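Ribonucleotide monophosphatase NagD (Escherichia coli, PDB 2C4N) catalyses the removal of phosphate from ribonucleoside 5'-phosphates and probably other nucleotides and sugar phosphates, as a magnesium-dependent phosphatase of the HAD superfamily. Local coordinates at residues 72-77 against 178-183; 76-81 against 170-175. One frame throughout, in Å; residues are numbered along the deposited sequence.

Contact 1 (72-77 against 178-183); sequences AMATAD and SPWIIR
The indole of W180 is turned edge-on to helix 71-80, with the main chain of A74 and D77 near its plane. The rim of its six-membered ring points at the carbonyl of A74: A74 O is 3.4 Å from W180 CZ3 and equally close to W180 CH2. Farther along the same edge, D77 C is 4.3 Å from W180 CH2. F78 meets the indole edge-to-face, and F211 of a neighbouring subunit stacks on it. CG of W180 is anti to the backbone N (chi1 -172°), which carries the indole out toward the other helix.

From helix 71-80, the methyl group A74 CB lies against the I181 side chain, 3.8 Å from I181 CG1, and I181 CD1 is just as near. The same methyl also approaches the indole, with A74 CB 4.2 Å from W180 CZ3.

The start of the second helix has a weak cap. W180 N donates to S178 OG over 3.4 Å, at an N-H...O angle of 142°. Q212 of the neighbouring subunit also bonds S178 OG. D77 borders the contact, and its OD2 is hydrogen-bonded to Y69 OH.

The contact joins helix 71-80, which follows core strand 68-70, to the start of helix 180-189. The I181 side chain is close to K176 and N43, which probably bind substrate, so the packing borders the active-site region.

The contact is buried and almost wholly apolar. Its one polar atom at the ring, A74 O, faces aromatic C-H groups, which carry a slight positive charge. The approach is therefore probably mildly attractive, and the rest is van der Waals contact of A74 with W180 and I181.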
loop_
_atom_site.group_PDB
_atom_site.type_symbol
_atom_site.label_atom_id
_atom_site.label_comp_id
_atom_site.label_asym_id
_atom_site.label_seq_id
_atom_site.Cartn_x
_atom_site.Cartn_y
_atom_site.Cartn_z
ATOM N N ALA A 72 -10.401 -24.777 -1.294
ATOM C CA ALA A 72 -9.895 -25.691 -0.267
ATOM C C ALA A 72 -9.321 -26.925 -0.949
ATOM O O ALA A 72 -8.255 -27.414 -0.590
ATOM C CB ALA A 72 -11.015 -26.087 0.709
ATOM N N MET A 73 -10.045 -27.423 -1.943
ATOM C CA MET A 73 -9.598 -28.580 -2.711
ATOM C C MET A 73 -8.330 -28.214 -3.471
ATOM O O MET A 73 -7.381 -28.989 -3.524
ATOM C CB MET A 73 -10.692 -29.000 -3.695
ATOM C CG MET A 73 -11.993 -29.415 -3.021
ATOM S SD MET A 73 -13.272 -29.755 -4.228
ATOM C CE MET A 73 -14.684 -30.109 -3.176
ATOM N N ALA A 74 -8.331 -27.022 -4.059
ATOM C CA ALA A 74 -7.185 -26.534 -4.818
ATOM C C ALA A 74 -5.966 -26.380 -3.923
ATOM O O ALA A 74 -4.845 -26.682 -4.331
ATOM C CB ALA A 74 -7.525 -25.198 -5.486
ATOM N N THR A 75 -6.186 -25.920 -2.695
ATOM C CA THR A 75 -5.088 -25.750 -1.745
ATOM C C THR A 75 -4.508 -27.115 -1.378
ATOM O O THR A 75 -3.294 -27.280 -1.290
ATOM C CB THR A 75 -5.563 -25.034 -0.466
ATOM O OG1 THR A 75 -5.965 -23.696 -0.791
ATOM C CG2 THR A 75 -4.449 -24.998 0.573
ATOM N N ALA A 76 -5.379 -28.097 -1.175
ATOM C CA ALA A 76 -4.922 -29.443 -0.842
ATOM C C ALA A 76 -4.122 -30.000 -2.017
ATOM O O ALA A 76 -3.077 -30.614 -1.826
ATOM C CB ALA A 76 -6.120 -30.356 -0.535
ATOM N N ASP A 77 -4.614 -29.777 -3.234
ATOM C CA ASP A 77 -3.930 -30.259 -4.429
ATOM C C ASP A 77 -2.572 -29.592 -4.571
ATOM O O ASP A 77 -1.610 -30.212 -5.016
ATOM C CB ASP A 77 -4.759 -29.991 -5.689
ATOM C CG ASP A 77 -5.897 -30.981 -5.862
ATOM O OD1 ASP A 77 -5.802 -32.096 -5.311
ATOM O OD2 ASP A 77 -6.876 -30.655 -6.568
ATOM N N SER A 178 -5.441 -15.590 -8.866
ATOM C CA SER A 178 -4.244 -16.363 -9.165
ATOM C C SER A 178 -4.529 -17.339 -10.309
ATOM O O SER A 178 -5.495 -18.099 -10.269
ATOM C CB SER A 178 -3.795 -17.135 -7.924
ATOM O OG SER A 178 -2.748 -18.030 -8.241
ATOM N N PRO A 179 -3.694 -17.316 -11.355
ATOM C CA PRO A 179 -3.892 -18.217 -12.496
ATOM C C PRO A 179 -3.692 -19.693 -12.138
ATOM O O PRO A 179 -4.222 -20.580 -12.804
ATOM C CB PRO A 179 -2.852 -17.726 -13.505
ATOM C CG PRO A 179 -2.687 -16.278 -13.153
ATOM C CD PRO A 179 -2.653 -16.318 -11.651
ATOM N N TRP A 180 -2.936 -19.959 -11.081
ATOM C CA TRP A 180 -2.675 -21.345 -10.702
ATOM C C TRP A 180 -3.928 -22.193 -10.481
ATOM O O TRP A 180 -3.974 -23.348 -10.900
ATOM C CB TRP A 180 -1.807 -21.420 -9.446
ATOM C CG TRP A 180 -1.374 -22.825 -9.173
ATOM C CD1 TRP A 180 -0.302 -23.472 -9.714
ATOM C CD2 TRP A 180 -2.066 -23.792 -8.375
ATOM N NE1 TRP A 180 -0.284 -24.785 -9.307
ATOM C CE2 TRP A 180 -1.358 -25.009 -8.485
ATOM C CE3 TRP A 180 -3.221 -23.749 -7.582
ATOM C CZ2 TRP A 180 -1.768 -26.177 -7.832
ATOM C CZ3 TRP A 180 -3.629 -24.910 -6.934
ATOM C CH2 TRP A 180 -2.901 -26.107 -7.064
ATOM N N ILE A 181 -4.942 -21.636 -9.825
ATOM C CA ILE A 181 -6.150 -22.416 -9.584
ATOM C C ILE A 181 -6.832 -22.822 -10.890
ATOM O O ILE A 181 -7.514 -23.840 -10.945
ATOM C CB ILE A 181 -7.152 -21.671 -8.673
ATOM C CG1 ILE A 181 -8.220 -22.657 -8.186
ATOM C CG2 ILE A 181 -7.798 -20.518 -9.423
ATOM C CD1 ILE A 181 -9.073 -22.136 -7.060
ATOM N N ILE A 182 -6.643 -22.027 -11.940
ATOM C CA ILE A 182 -7.218 -22.350 -13.241
ATOM C C ILE A 182 -6.435 -23.546 -13.792
ATOM O O ILE A 182 -7.005 -24.457 -14.395
ATOM C CB ILE A 182 -7.108 -21.152 -14.222
ATOM C CG1 ILE A 182 -7.851 -19.933 -13.654
ATOM C CG2 ILE A 182 -7.675 -21.533 -15.580
ATOM C CD1 ILE A 182 -9.314 -20.190 -13.317
ATOM N N ARG A 183 -5.123 -23.536 -13.574
ATOM C CA ARG A 183 -4.266 -24.635 -14.011
ATOM C C ARG A 183 -4.703 -25.908 -13.296
ATOM O O ARG A 183 -4.799 -26.976 -13.905
ATOM C CB ARG A 183 -2.798 -24.335 -13.682
ATOM C CG ARG A 183 -1.972 -23.921 -14.890
ATOM C CD ARG A 183 -1.992 -25.024 -15.934
ATOM N NE ARG A 183 -2.021 -24.494 -17.294
ATOM C CZ ARG A 183 -2.283 -25.226 -18.370
ATOM N NH1 ARG A 183 -2.537 -26.519 -18.246
ATOM N NH2 ARG A 183 -2.297 -24.661 -19.566
#

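Contact 2 (76-81 against 170-175); sequences ADFLRR and KPFYVG
Edge strand 172-173 of the cap sheet meets helix 71-80 through one aromatic pair, F172 and F78. The helix directly follows strand 68-70, the last strand of the core sheet on that side. Strand 172-173 pairs in parallel with 139-142, where the main chain of F172 bonds to F140 and A142.

The two phenyl rings lie nearly parallel, with their planes at 25°. They are slid well apart, so they hardly overlap, and their centroids are 5.3 Å from each other. The closest atoms are F78 CE2 and F172 CE2, at 3.6 Å. F78 CE2 also comes within 4.0 Å of F172 CD2, and F78 CZ is 4.1 Å from F172 CD2. F78 touches with CE2 and its neighbours CD2 and CZ, F172 with CD2 and CE2. Each phenyl has its CG anti to the backbone N (chi1 171° in both), and the two side chains reach toward each other from helix and strand. V174 turns its side chain to the helix as well, but V174 CG2 stays 4.7 Å from F78 CB.

Within the helix, L79 CG sits at the edge of the F78 ring, in its plane. On the outer side of the helix, R80 NH1 forms a salt bridge with D77 OD1 at 3.0 Å. The aromatic pair is further covered by a neighbouring subunit: its P234 packs on both F78 and F172, and its F211 meets F78 with the planes steeply inclined.

This is hydrophobic packing at the entry to the cap, probably near the core-cap hinge. It belongs to a HAD phosphatase with an inserted cap, where the cap sheet's edge strand, on the way back to the core, packs on the helix by which the chain entered the cap.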
loop_
_atom_site.group_PDB
_atom_site.type_symbol
_atom_site.label_atom_id
_atom_site.label_comp_id
_atom_site.label_asym_id
_atom_site.label_seq_id
_atom_site.Cartn_x
_atom_site.Cartn_y
_atom_site.Cartn_z
ATOM N N ALA A 76 -5.379 -28.097 -1.175
ATOM C CA ALA A 76 -4.922 -29.443 -0.842
ATOM C C ALA A 76 -4.122 -30.000 -2.017
ATOM O O ALA A 76 -3.077 -30.614 -1.826
ATOM C CB ALA A 76 -6.120 -30.356 -0.535
ATOM N N ASP A 77 -4.614 -29.777 -3.234
ATOM C CA ASP A 77 -3.930 -30.259 -4.429
ATOM C C ASP A 77 -2.572 -29.592 -4.571
ATOM O O ASP A 77 -1.610 -30.212 -5.016
ATOM C CB ASP A 77 -4.759 -29.991 -5.689
ATOM C CG ASP A 77 -5.897 -30.981 -5.862
ATOM O OD1 ASP A 77 -5.802 -32.096 -5.311
ATOM O OD2 ASP A 77 -6.876 -30.655 -6.568
ATOM N N PHE A 78 -2.503 -28.320 -4.194
ATOM C CA PHE A 78 -1.259 -27.565 -4.256
ATOM C C PHE A 78 -0.238 -28.150 -3.278
ATOM O O PHE A 78 0.919 -28.372 -3.629
ATOM C CB PHE A 78 -1.546 -26.097 -3.920
ATOM C CG PHE A 78 -0.313 -25.252 -3.733
ATOM C CD1 PHE A 78 0.388 -25.270 -2.528
ATOM C CD2 PHE A 78 0.147 -24.432 -4.761
ATOM C CE1 PHE A 78 1.525 -24.486 -2.348
ATOM C CE2 PHE A 78 1.285 -23.643 -4.588
ATOM C CZ PHE A 78 1.977 -23.671 -3.381
ATOM N N LEU A 79 -0.686 -28.412 -2.058
ATOM C CA LEU A 79 0.176 -28.940 -1.005
ATOM C C LEU A 79 0.567 -30.407 -1.177
ATOM O O LEU A 79 1.612 -30.843 -0.684
ATOM C CB LEU A 79 -0.504 -28.726 0.348
ATOM C CG LEU A 79 -0.683 -27.242 0.698
ATOM C CD1 LEU A 79 -1.535 -27.082 1.941
ATOM C CD2 LEU A 79 0.683 -26.614 0.895
ATOM N N ARG A 80 -0.276 -31.170 -1.862
ATOM C CA ARG A 80 0.004 -32.579 -2.106
ATOM C C ARG A 80 1.355 -32.723 -2.780
ATOM O O ARG A 80 2.145 -33.595 -2.429
ATOM C CB ARG A 80 -1.057 -33.192 -3.021
ATOM C CG ARG A 80 -2.168 -33.933 -2.318
ATOM C CD ARG A 80 -2.981 -34.744 -3.322
ATOM N NE ARG A 80 -4.105 -35.415 -2.680
ATOM C CZ ARG A 80 -5.270 -34.840 -2.409
ATOM N NH1 ARG A 80 -5.484 -33.572 -2.734
ATOM N NH2 ARG A 80 -6.216 -35.538 -1.798
ATOM N N ARG A 81 1.608 -31.849 -3.750
ATOM C CA ARG A 81 2.847 -31.876 -4.516
ATOM C C ARG A 81 4.018 -31.214 -3.803
ATOM O O ARG A 81 5.077 -31.024 -4.397
ATOM C CB ARG A 81 2.648 -31.182 -5.870
ATOM C CG ARG A 81 1.194 -30.939 -6.281
ATOM C CD ARG A 81 0.864 -31.628 -7.604
ATOM N NE ARG A 81 -0.241 -30.994 -8.326
ATOM C CZ ARG A 81 -0.128 -29.876 -9.037
ATOM N NH1 ARG A 81 1.042 -29.260 -9.126
ATOM N NH2 ARG A 81 -1.181 -29.378 -9.674
ATOM N N LYS A 170 3.422 -11.735 3.191
ATOM C CA LYS A 170 2.150 -12.000 2.546
ATOM C C LYS A 170 2.065 -13.459 2.131
ATOM O O LYS A 170 3.070 -14.080 1.797
ATOM C CB LYS A 170 1.979 -11.088 1.332
ATOM C CG LYS A 170 1.768 -9.635 1.714
ATOM C CD LYS A 170 1.559 -8.759 0.499
ATOM C CE LYS A 170 0.907 -7.442 0.884
ATOM N NZ LYS A 170 0.791 -6.532 -0.289
ATOM N N PRO A 171 0.852 -14.023 2.139
ATOM C CA PRO A 171 0.716 -15.425 1.752
ATOM C C PRO A 171 0.555 -15.575 0.258
ATOM O O PRO A 171 0.336 -14.599 -0.465
ATOM C CB PRO A 171 -0.553 -15.847 2.475
ATOM C CG PRO A 171 -1.427 -14.613 2.279
ATOM C CD PRO A 171 -0.448 -13.464 2.565
ATOM N N PHE A 172 0.670 -16.811 -0.195
ATOM C CA PHE A 172 0.445 -17.131 -1.581
ATOM C C PHE A 172 -1.034 -17.511 -1.563
ATOM O O PHE A 172 -1.416 -18.465 -0.875
ATOM C CB PHE A 172 1.270 -18.346 -2.012
ATOM C CG PHE A 172 0.921 -18.851 -3.387
ATOM C CD1 PHE A 172 1.342 -18.166 -4.524
ATOM C CD2 PHE A 172 0.133 -19.987 -3.544
ATOM C CE1 PHE A 172 0.980 -18.606 -5.794
ATOM C CE2 PHE A 172 -0.233 -20.433 -4.810
ATOM C CZ PHE A 172 0.190 -19.743 -5.935
ATOM N N TYR A 173 -1.862 -16.755 -2.278
ATOM C CA TYR A 173 -3.290 -17.049 -2.346
ATOM C C TYR A 173 -3.499 -18.049 -3.471
ATOM O O TYR A 173 -3.083 -17.817 -4.607
ATOM C CB TYR A 173 -4.108 -15.779 -2.617
ATOM C CG TYR A 173 -4.247 -14.863 -1.419
ATOM C CD1 TYR A 173 -3.568 -13.647 -1.361
ATOM C CD2 TYR A 173 -5.065 -15.209 -0.349
ATOM C CE1 TYR A 173 -3.704 -12.795 -0.261
ATOM C CE2 TYR A 173 -5.207 -14.370 0.754
ATOM C CZ TYR A 173 -4.527 -13.166 0.791
ATOM O OH TYR A 173 -4.675 -12.350 1.891
ATOM N N VAL A 174 -4.140 -19.165 -3.149
ATOM C CA VAL A 174 -4.376 -20.218 -4.128
ATOM C C VAL A 174 -5.519 -19.901 -5.089
ATOM O O VAL A 174 -5.453 -20.236 -6.270
ATOM C CB VAL A 174 -4.673 -21.564 -3.414
ATOM C CG1 VAL A 174 -5.042 -22.639 -4.437
ATOM C CG2 VAL A 174 -3.453 -22.003 -2.606
ATOM N N GLY A 175 -6.561 -19.247 -4.586
ATOM C CA GLY A 175 -7.713 -18.938 -5.424
ATOM C C GLY A 175 -7.572 -17.773 -6.390
ATOM O O GLY A 175 -6.520 -17.136 -6.463
#

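From the N terminus, the chain builds the first core strands, passes strand 68-70 and enters helix 71-80. Both contacts start on this helix and share A76 and D77. The chain then makes the cap, with strands 86-90, 105-116 and 139-142. Contact 2 closes the shorter loop when strand 172-173 returns to the helix. A few residues later, contact 1 closes the longer loop as helix 180-189 begins. The loops nest and do not cross. I181 CB lies on V174 O, so the two contacts are continuous. Together they bring the exit to the cap and the return to the core side by side, with a neighbouring subunit touching both.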